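Local coordinates for enolase-phosphatase E1 (Saccharomyces cerevisiae, PDB 2G80), which probably catalyses the magnesium-dependent enolization of 2,3-diketo-5-methylthiopentyl-1-phosphate and its dephosphorylation to an acireductone in the methionine salvage pathway, at residues 39-44 / 210-215; 53-58 / 110-115. One frame throughout, in Å; residues are numbered along the deposited sequence. Where two conformers were deposited one is given.

Interaction 1: 39-44 / 210-215. With MG (magnesium ion), chain E.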
ATOM      1  N   GLU A  39      -1.496   3.968   3.134  1.00 37.16           N
ATOM      2  CA  GLU A  39      -2.842   4.545   2.975  1.00 38.69           C
ATOM      3  C   GLU A  39      -3.175   5.498   4.091  1.00 34.97           C
ATOM      4  O   GLU A  39      -3.110   5.121   5.231  1.00 36.35           O
ATOM      5  CB  GLU A  39      -3.906   3.434   2.840  1.00 40.50           C
ATOM      6  CG  GLU A  39      -3.605   2.359   1.732  1.00 51.29           C
ATOM      7  CD  GLU A  39      -2.785   1.092   2.186  1.00 63.10           C
ATOM      8  OE1 GLU A  39      -1.965   1.133   3.161  1.00 56.45           O
ATOM      9  OE2 GLU A  39      -2.977   0.035   1.530  1.00 65.61           O
ATOM     10  N   GLY A  40      -3.525   6.739   3.772  1.00 35.35           N
ATOM     11  CA  GLY A  40      -3.770   7.780   4.802  1.00 32.48           C
ATOM     12  C   GLY A  40      -2.492   8.389   5.381  1.00 34.01           C
ATOM     13  O   GLY A  40      -2.546   9.279   6.238  1.00 33.57           O
ATOM     14  N   THR A  41      -1.325   7.936   4.897  1.00 36.13           N
ATOM     15  CA  THR A  41      -0.027   8.399   5.381  1.00 35.95           C
ATOM     16  C   THR A  41       0.781   9.047   4.235  1.00 32.35           C
ATOM     17  O   THR A  41       1.124  10.195   4.337  1.00 35.69           O
ATOM     18  CB  THR A  41       0.701   7.230   6.058  1.00 34.88           C
ATOM     19  OG1 THR A  41      -0.119   6.757   7.128  1.00 34.34           O
ATOM     20  CG2 THR A  41       2.041   7.669   6.624  1.00 36.89           C
ATOM     21  N   VAL A  42       1.119   8.294   3.197  1.00 33.60           N
ATOM     22  CA  VAL A  42       1.811   8.834   2.008  1.00 35.94           C
ATOM     23  C   VAL A  42       0.871   8.961   0.775  1.00 38.60           C
ATOM     24  O   VAL A  42       1.190   9.715  -0.153  1.00 35.84           O
ATOM     25  CB  VAL A  42       3.153   8.050   1.657  1.00 36.07           C
ATOM     26  CG1 VAL A  42       4.067   7.937   2.884  1.00 37.03           C
ATOM     27  CG2 VAL A  42       2.914   6.726   1.066  1.00 32.00           C
ATOM     28  N   CYS A  43      -0.263   8.241   0.795  1.00 38.89           N
ATOM     29  CA  CYS A  43      -1.248   8.240  -0.300  0.50 39.19           C
ATOM     30  C   CYS A  43      -2.650   8.519   0.282  1.00 38.81           C
ATOM     31  O   CYS A  43      -2.950   8.059   1.411  1.00 39.17           O
ATOM     32  CB  CYS A  43      -1.219   6.868  -0.995  0.50 37.52           C
ATOM     33  SG  CYS A  43      -2.207   6.685  -2.515  0.50 42.24           S
ATOM     34  N   PRO A  44      -3.496   9.291  -0.458  1.00 38.12           N
ATOM     35  CA  PRO A  44      -4.873   9.482  -0.021  1.00 39.00           C
ATOM     36  C   PRO A  44      -5.588   8.151   0.157  1.00 38.36           C
ATOM     37  O   PRO A  44      -5.478   7.248  -0.674  1.00 35.82           O
ATOM     38  CB  PRO A  44      -5.529  10.218  -1.193  1.00 38.46           C
ATOM     39  CG  PRO A  44      -4.442  10.885  -1.870  1.00 37.67           C
ATOM     40  CD  PRO A  44      -3.215  10.124  -1.634  1.00 38.53           C
ATOM     41  N   LEU A 210       5.505   6.189  11.034  1.00 32.03           N
ATOM     42  CA  LEU A 210       4.437   7.116  10.692  1.00 32.88           C
ATOM     43  C   LEU A 210       3.245   6.344  10.112  1.00 33.34           C
ATOM     44  O   LEU A 210       3.378   5.579   9.140  1.00 32.58           O
ATOM     45  CB  LEU A 210       4.922   8.167   9.708  1.00 32.25           C
ATOM     46  CG  LEU A 210       6.102   9.030  10.192  1.00 32.97           C
ATOM     47  CD1 LEU A 210       6.839   9.662   8.999  1.00 39.39           C
ATOM     48  CD2 LEU A 210       5.680  10.056  11.231  1.00 37.64           C
ATOM     49  N   SER A 211       2.088   6.559  10.722  1.00 32.65           N
ATOM     50  CA  SER A 211       0.862   5.911  10.323  1.00 33.84           C
ATOM     51  C   SER A 211      -0.327   6.748  10.775  1.00 33.21           C
ATOM     52  O   SER A 211      -0.180   7.544  11.684  1.00 31.50           O
ATOM     53  CB  SER A 211       0.810   4.491  10.918  1.00 35.47           C
ATOM     54  OG  SER A 211      -0.463   3.858  10.751  1.00 35.21           O
ATOM     55  N   ASP A 212      -1.452   6.615  10.067  1.00 32.56           N
ATOM     56  CA  ASP A 212      -2.715   7.247  10.445  1.00 36.83           C
ATOM     57  C   ASP A 212      -3.520   6.411  11.452  1.00 37.20           C
ATOM     58  O   ASP A 212      -4.483   6.921  12.000  1.00 38.75           O
ATOM     59  CB  ASP A 212      -3.604   7.564   9.226  1.00 36.96           C
ATOM     60  CG  ASP A 212      -3.930   6.350   8.394  1.00 40.87           C
ATOM     61  OD1 ASP A 212      -3.031   5.486   8.264  1.00 41.67           O
ATOM     62  OD2 ASP A 212      -5.059   6.267   7.859  1.00 41.89           O
ATOM     63  N   ASN A 213      -3.129   5.150  11.676  1.00 38.12           N
ATOM     64  CA  ASN A 213      -3.832   4.235  12.577  1.00 38.76           C
ATOM     65  C   ASN A 213      -3.130   4.174  13.955  1.00 38.92           C
ATOM     66  O   ASN A 213      -2.028   3.630  14.053  1.00 37.54           O
ATOM     67  CB  ASN A 213      -3.892   2.843  11.917  1.00 40.36           C
ATOM     68  CG  ASN A 213      -4.807   1.853  12.657  1.00 43.13           C
ATOM     69  OD1 ASN A 213      -5.305   2.127  13.748  1.00 43.06           O
ATOM     70  ND2 ASN A 213      -5.018   0.690  12.047  1.00 33.86           N
ATOM     71  N   PRO A 214      -3.762   4.730  15.020  1.00 40.85           N
ATOM     72  CA  PRO A 214      -3.167   4.681  16.369  1.00 38.97           C
ATOM     73  C   PRO A 214      -2.853   3.284  16.924  1.00 37.72           C
ATOM     74  O   PRO A 214      -1.968   3.162  17.746  1.00 36.31           O
ATOM     75  CB  PRO A 214      -4.232   5.349  17.257  1.00 36.89           C
ATOM     76  CG  PRO A 214      -5.085   6.099  16.369  1.00 38.65           C
ATOM     77  CD  PRO A 214      -5.057   5.453  15.044  1.00 42.59           C
ATOM     78  N   LEU A 215      -3.630   2.288  16.516  1.00 37.28           N
ATOM     79  CA  LEU A 215      -3.459   0.906  16.923  1.00 39.30           C
ATOM     80  C   LEU A 215      -2.161   0.297  16.361  1.00 38.98           C
ATOM     81  O   LEU A 215      -1.550  -0.575  16.996  1.00 39.13           O
ATOM     82  CB  LEU A 215      -4.689   0.068  16.514  1.00 40.99           C
ATOM     83  CG  LEU A 215      -6.033   0.498  17.137  1.00 45.97           C
ATOM     84  CD1 LEU A 215      -7.185  -0.327  16.547  1.00 48.16           C
ATOM     85  CD2 LEU A 215      -6.012   0.359  18.656  1.00 39.65           C
TER
HETATM   86 MG    MG E 500      -3.121   3.807   6.929  1.00 32.36          MG
HETATM   87  O   HOH W   1      -2.902   2.138   5.869  1.00 29.88           O
HETATM   88  O   HOH W   2      -5.087   3.769   6.940  1.00 32.34           O
HETATM   89  O   HOH W   3      -2.840   2.583   8.581  1.00 38.89           O
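E39 and D212 meet through a magnesium ion that each ligates with a single oxygen, an example of a metal joining two distant loops. The backbone O of E39 and the carboxylate OD1 of D212 each lie 2.1 Å from the magnesium. They take neighbouring corners of its octahedron, which is why E39 O and D212 OD1 can lie 3.1 Å apart, the shared cation offsetting the repulsion of two acceptors. Three waters and D37 complete the shell, the waters opposite E39 O and D212 OD1 among them. With CG between its own backbone N and carbonyl carbon (chi1 58°), D212 has its carboxylate carbon on the metal side; OD1 ligates, and OD2 accepts from a metal-bound water at 2.7 Å. The E39 carboxylate does not touch the metal; its OE1 accepts from another metal-bound water and is also hydrogen-bonded to S144, a predicted substrate-binding residue.

Outside this shell, G40 takes a positive phi of 79°, and a CB there would lie 2.2 Å from D212 OD2, so both backbone shape and space favour glycine. T41 crosses D212 obliquely. Its OG1 receives a weak bond from D212 N at 3.2 Å, while its stronger partner is D37, tying second shell to first. T41 CG2, anti to the backbone N, rests 3.5 Å from L210 O. Just beyond D212, S211 OG accepts from N213 N (3.1 Å, 163°) in an ST turn and is also hydrogen-bonded to E216, and N213 caps the next helix by accepting from L215 N.

The loop 39-44 leads from strand 33-36 into helix 46-65. Segment 210-215 leads from the adjacent parallel strand 207-211 into helix 214-221, so the metal lies at the C-terminal edge of the central sheet, as in other HAD-like hydrolases.

Interaction 2: 53-58 / 110-115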
ATOM      1  N   PHE A  53     -10.092  -0.184  -7.078  1.00 45.00           N
ATOM      2  CA  PHE A  53     -11.176  -1.178  -7.093  1.00 44.62           C
ATOM      3  C   PHE A  53     -12.089  -1.043  -8.318  1.00 44.57           C
ATOM      4  O   PHE A  53     -12.288  -2.062  -9.028  1.00 45.90           O
ATOM      5  CB  PHE A  53     -11.905  -1.195  -5.731  1.00 48.33           C
ATOM      6  CG  PHE A  53     -11.184  -1.951  -4.624  1.00 46.42           C
ATOM      7  CD1 PHE A  53      -9.839  -2.370  -4.716  1.00 52.55           C
ATOM      8  CD2 PHE A  53     -11.865  -2.191  -3.429  1.00 55.15           C
ATOM      9  CE1 PHE A  53      -9.218  -3.075  -3.657  1.00 53.38           C
ATOM     10  CE2 PHE A  53     -11.253  -2.873  -2.366  1.00 58.05           C
ATOM     11  CZ  PHE A  53      -9.912  -3.311  -2.486  1.00 55.95           C
ATOM     12  N   PRO A  54     -12.619   0.182  -8.605  1.00 43.72           N
ATOM     13  CA  PRO A  54     -13.427   0.410  -9.839  1.00 42.42           C
ATOM     14  C   PRO A  54     -12.695   0.112 -11.136  1.00 39.21           C
ATOM     15  O   PRO A  54     -13.279  -0.450 -12.049  1.00 38.14           O
ATOM     16  CB  PRO A  54     -13.793   1.897  -9.751  1.00 44.21           C
ATOM     17  CG  PRO A  54     -13.749   2.180  -8.315  1.00 43.77           C
ATOM     18  CD  PRO A  54     -12.607   1.403  -7.775  1.00 44.88           C
ATOM     19  N   TYR A  55     -11.419   0.486 -11.210  1.00 38.89           N
ATOM     20  CA  TYR A  55     -10.585   0.167 -12.365  1.00 35.17           C
ATOM     21  C   TYR A  55     -10.577  -1.368 -12.594  1.00 34.19           C
ATOM     22  O   TYR A  55     -10.793  -1.853 -13.726  1.00 35.01           O
ATOM     23  CB  TYR A  55      -9.134   0.750 -12.221  1.00 32.12           C
ATOM     24  CG  TYR A  55      -8.294   0.408 -13.399  1.00 34.40           C
ATOM     25  CD1 TYR A  55      -8.302   1.215 -14.543  1.00 32.04           C
ATOM     26  CD2 TYR A  55      -7.584  -0.815 -13.448  1.00 33.22           C
ATOM     27  CE1 TYR A  55      -7.544   0.841 -15.712  1.00 32.03           C
ATOM     28  CE2 TYR A  55      -6.852  -1.191 -14.593  1.00 29.88           C
ATOM     29  CZ  TYR A  55      -6.828  -0.361 -15.716  1.00 32.84           C
ATOM     30  OH  TYR A  55      -6.108  -0.737 -16.856  1.00 35.40           O
ATOM     31  N   PHE A  56     -10.303  -2.105 -11.527  1.00 34.68           N
ATOM     32  CA  PHE A  56     -10.274  -3.570 -11.568  1.00 35.90           C
ATOM     33  C   PHE A  56     -11.641  -4.206 -11.898  1.00 38.04           C
ATOM     34  O   PHE A  56     -11.711  -5.084 -12.783  1.00 38.00           O
ATOM     35  CB  PHE A  56      -9.702  -4.125 -10.252  1.00 35.40           C
ATOM     36  CG  PHE A  56      -9.817  -5.600 -10.123  1.00 37.70           C
ATOM     37  CD1 PHE A  56      -8.930  -6.425 -10.804  1.00 35.36           C
ATOM     38  CD2 PHE A  56     -10.831  -6.181  -9.340  1.00 36.19           C
ATOM     39  CE1 PHE A  56      -9.027  -7.799 -10.698  1.00 41.54           C
ATOM     40  CE2 PHE A  56     -10.942  -7.562  -9.232  1.00 38.45           C
ATOM     41  CZ  PHE A  56     -10.029  -8.379  -9.922  1.00 36.30           C
ATOM     42  N   THR A  57     -12.702  -3.774 -11.199  1.00 39.33           N
ATOM     43  CA  THR A  57     -14.060  -4.313 -11.434  1.00 42.16           C
ATOM     44  C   THR A  57     -14.588  -3.993 -12.844  1.00 43.46           C
ATOM     45  O   THR A  57     -15.320  -4.817 -13.417  1.00 47.05           O
ATOM     46  CB  THR A  57     -15.089  -3.922 -10.334  1.00 42.80           C
ATOM     47  OG1 THR A  57     -15.253  -2.502 -10.279  1.00 50.32           O
ATOM     48  CG2 THR A  57     -14.651  -4.434  -8.965  1.00 43.10           C
ATOM     49  N   ASN A  58     -14.227  -2.830 -13.411  1.00 43.07           N
ATOM     50  CA  ASN A  58     -14.586  -2.517 -14.814  1.00 41.54           C
ATOM     51  C   ASN A  58     -13.863  -3.448 -15.808  1.00 40.34           C
ATOM     52  O   ASN A  58     -14.406  -3.741 -16.864  1.00 40.57           O
ATOM     53  CB  ASN A  58     -14.288  -1.059 -15.190  1.00 43.04           C
ATOM     54  CG  ASN A  58     -15.103  -0.023 -14.350  1.00 56.52           C
ATOM     55  OD1 ASN A  58     -16.108  -0.351 -13.690  1.00 55.06           O
ATOM     56  ND2 ASN A  58     -14.621   1.231 -14.348  1.00 49.68           N
ATOM     57  N   GLY A 110      -3.208  -7.645  -9.143  1.00 38.72           N
ATOM     58  CA  GLY A 110      -1.845  -7.315  -9.488  1.00 37.99           C
ATOM     59  C   GLY A 110      -1.648  -7.279 -10.989  1.00 41.17           C
ATOM     60  O   GLY A 110      -1.089  -6.318 -11.511  1.00 41.18           O
ATOM     61  N   TYR A 111      -2.121  -8.329 -11.667  1.00 38.77           N
ATOM     62  CA  TYR A 111      -2.027  -8.448 -13.110  1.00 38.00           C
ATOM     63  C   TYR A 111      -2.741  -7.276 -13.832  1.00 36.43           C
ATOM     64  O   TYR A 111      -2.183  -6.658 -14.733  1.00 35.63           O
ATOM     65  CB  TYR A 111      -2.636  -9.795 -13.544  1.00 39.71           C
ATOM     66  CG  TYR A 111      -2.653 -10.022 -15.022  1.00 38.82           C
ATOM     67  CD1 TYR A 111      -1.554 -10.630 -15.671  1.00 39.78           C
ATOM     68  CD2 TYR A 111      -3.747  -9.631 -15.787  1.00 37.62           C
ATOM     69  CE1 TYR A 111      -1.554 -10.826 -17.043  1.00 41.14           C
ATOM     70  CE2 TYR A 111      -3.757  -9.822 -17.184  1.00 44.51           C
ATOM     71  CZ  TYR A 111      -2.657 -10.423 -17.799  1.00 37.93           C
ATOM     72  OH  TYR A 111      -2.666 -10.637 -19.155  1.00 42.35           O
ATOM     73  N   VAL A 112      -3.976  -7.006 -13.432  1.00 33.25           N
ATOM     74  CA  VAL A 112      -4.796  -5.927 -14.038  1.00 35.85           C
ATOM     75  C   VAL A 112      -4.198  -4.523 -13.741  1.00 33.70           C
ATOM     76  O   VAL A 112      -4.102  -3.674 -14.647  1.00 34.80           O
ATOM     77  CB  VAL A 112      -6.285  -6.040 -13.578  1.00 34.69           C
ATOM     78  CG1 VAL A 112      -7.135  -4.870 -14.060  1.00 42.60           C
ATOM     79  CG2 VAL A 112      -6.899  -7.353 -14.079  1.00 40.53           C
ATOM     80  N   TRP A 113      -3.808  -4.305 -12.490  1.00 32.35           N
ATOM     81  CA  TRP A 113      -3.208  -3.045 -12.060  1.00 34.12           C
ATOM     82  C   TRP A 113      -1.875  -2.818 -12.726  1.00 34.75           C
ATOM     83  O   TRP A 113      -1.629  -1.706 -13.184  1.00 35.75           O
ATOM     84  CB  TRP A 113      -3.094  -2.914 -10.534  1.00 34.17           C
ATOM     85  CG  TRP A 113      -4.389  -2.846  -9.814  1.00 36.57           C
ATOM     86  CD1 TRP A 113      -5.574  -2.347 -10.294  1.00 38.10           C
ATOM     87  CD2 TRP A 113      -4.641  -3.208  -8.442  1.00 33.49           C
ATOM     88  NE1 TRP A 113      -6.535  -2.401  -9.334  1.00 33.95           N
ATOM     89  CE2 TRP A 113      -5.997  -2.912  -8.178  1.00 30.56           C
ATOM     90  CE3 TRP A 113      -3.846  -3.706  -7.409  1.00 36.55           C
ATOM     91  CZ2 TRP A 113      -6.597  -3.151  -6.926  1.00 38.88           C
ATOM     92  CZ3 TRP A 113      -4.435  -3.932  -6.145  1.00 38.90           C
ATOM     93  CH2 TRP A 113      -5.803  -3.656  -5.924  1.00 38.22           C
ATOM     94  N   ALA A 114      -1.051  -3.859 -12.871  1.00 33.83           N
ATOM     95  CA  ALA A 114       0.233  -3.700 -13.556  1.00 34.19           C
ATOM     96  C   ALA A 114       0.068  -3.122 -14.959  1.00 33.63           C
ATOM     97  O   ALA A 114       0.778  -2.194 -15.317  1.00 37.11           O
ATOM     98  CB  ALA A 114       1.065  -5.011 -13.577  1.00 35.06           C
ATOM     99  N   HIS A 115      -0.888  -3.647 -15.720  1.00 36.05           N
ATOM    100  CA  HIS A 115      -1.191  -3.172 -17.063  1.00 38.36           C
ATOM    101  C   HIS A 115      -1.791  -1.772 -16.992  1.00 36.94           C
ATOM    102  O   HIS A 115      -1.490  -0.963 -17.845  1.00 38.05           O
ATOM    103  CB  HIS A 115      -2.125  -4.146 -17.834  1.00 41.46           C
ATOM    104  CG  HIS A 115      -2.545  -3.641 -19.186  1.00 50.33           C
ATOM    105  ND1 HIS A 115      -1.703  -3.663 -20.280  1.00 56.80           N
ATOM    106  CD2 HIS A 115      -3.703  -3.070 -19.615  1.00 59.98           C
ATOM    107  CE1 HIS A 115      -2.326  -3.139 -21.320  1.00 55.45           C
ATOM    108  NE2 HIS A 115      -3.540  -2.773 -20.948  1.00 55.52           N
TER
HETATM  109  O   HOH W   4      -5.422  -3.375 -16.830  1.00 39.69           O
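Y55 and V112 share a water that bridges the two helices: it lies 2.7 Å from Y55 OH and donates to V112 O at 2.6 Å. The water also lies in the plane of the H115 ring, at its edge. CG of Y55 is anti to its backbone N (chi1 180°), which starts the side chain off toward helix 103-118. On the way, Y55 CE2 comes 3.7 Å from V112 CG1, and the carbonyl O of V112 stands at the ring's edge, near its plane. Y55 CD2 meets the rim of the W113 indole at CD1, the two side chains sliding past each other in opposite directions.

W113 is the common partner of three residues. F53 CD1 and W113 CZ2 meet edge to edge at 4.0 Å, and F56 CB lies 3.7 Å from W113 NE1, whose hydrogen bond goes to L52 O, just before F53 in helix 46-65. The F56 ring presents its edge to V112, CD1 reaching CB at 3.9 Å, with the two side chains at about a right angle. I92 and V96 of helix 85-97 also pack on F56.

An alanine in place of Y55 would probably leave the bridging water without its phenol partner and open a gap beside V112 CG1 and W113 CD1.

The segment axes cross at 105° and come within 9.9 Å. With no direct hydrogen bond between the segments, the contact rests on apolar packing of three aromatic side chains of 53-58 against V112 and W113; polar links run through one water and the indole N-H, which would help fix how the tryptophan is turned.

Overall arrangement
From the N terminus, the chain leaves strand 33-36 and enters the loop 39-44, the first half of interaction 1, before running into helix 46-65. Interaction 2 then closes a shorter loop: 53-58 on that helix meets 110-115 on helix 103-118, enclosing two further helices and no strand, an all-helical arrangement consistent with the cap inserted into HAD-like phosphatases. Only after strands 140-143 and 177-179 does 210-215 return to 39-44, so interaction 2 is nested inside interaction 1. The centres are 23 Å apart on opposite sides of the chain's centre. Interaction 1 joins the loops that follow two neighbouring strands, around the metal; interaction 2 packs two helices against each other, and helix 46-65 connects the two.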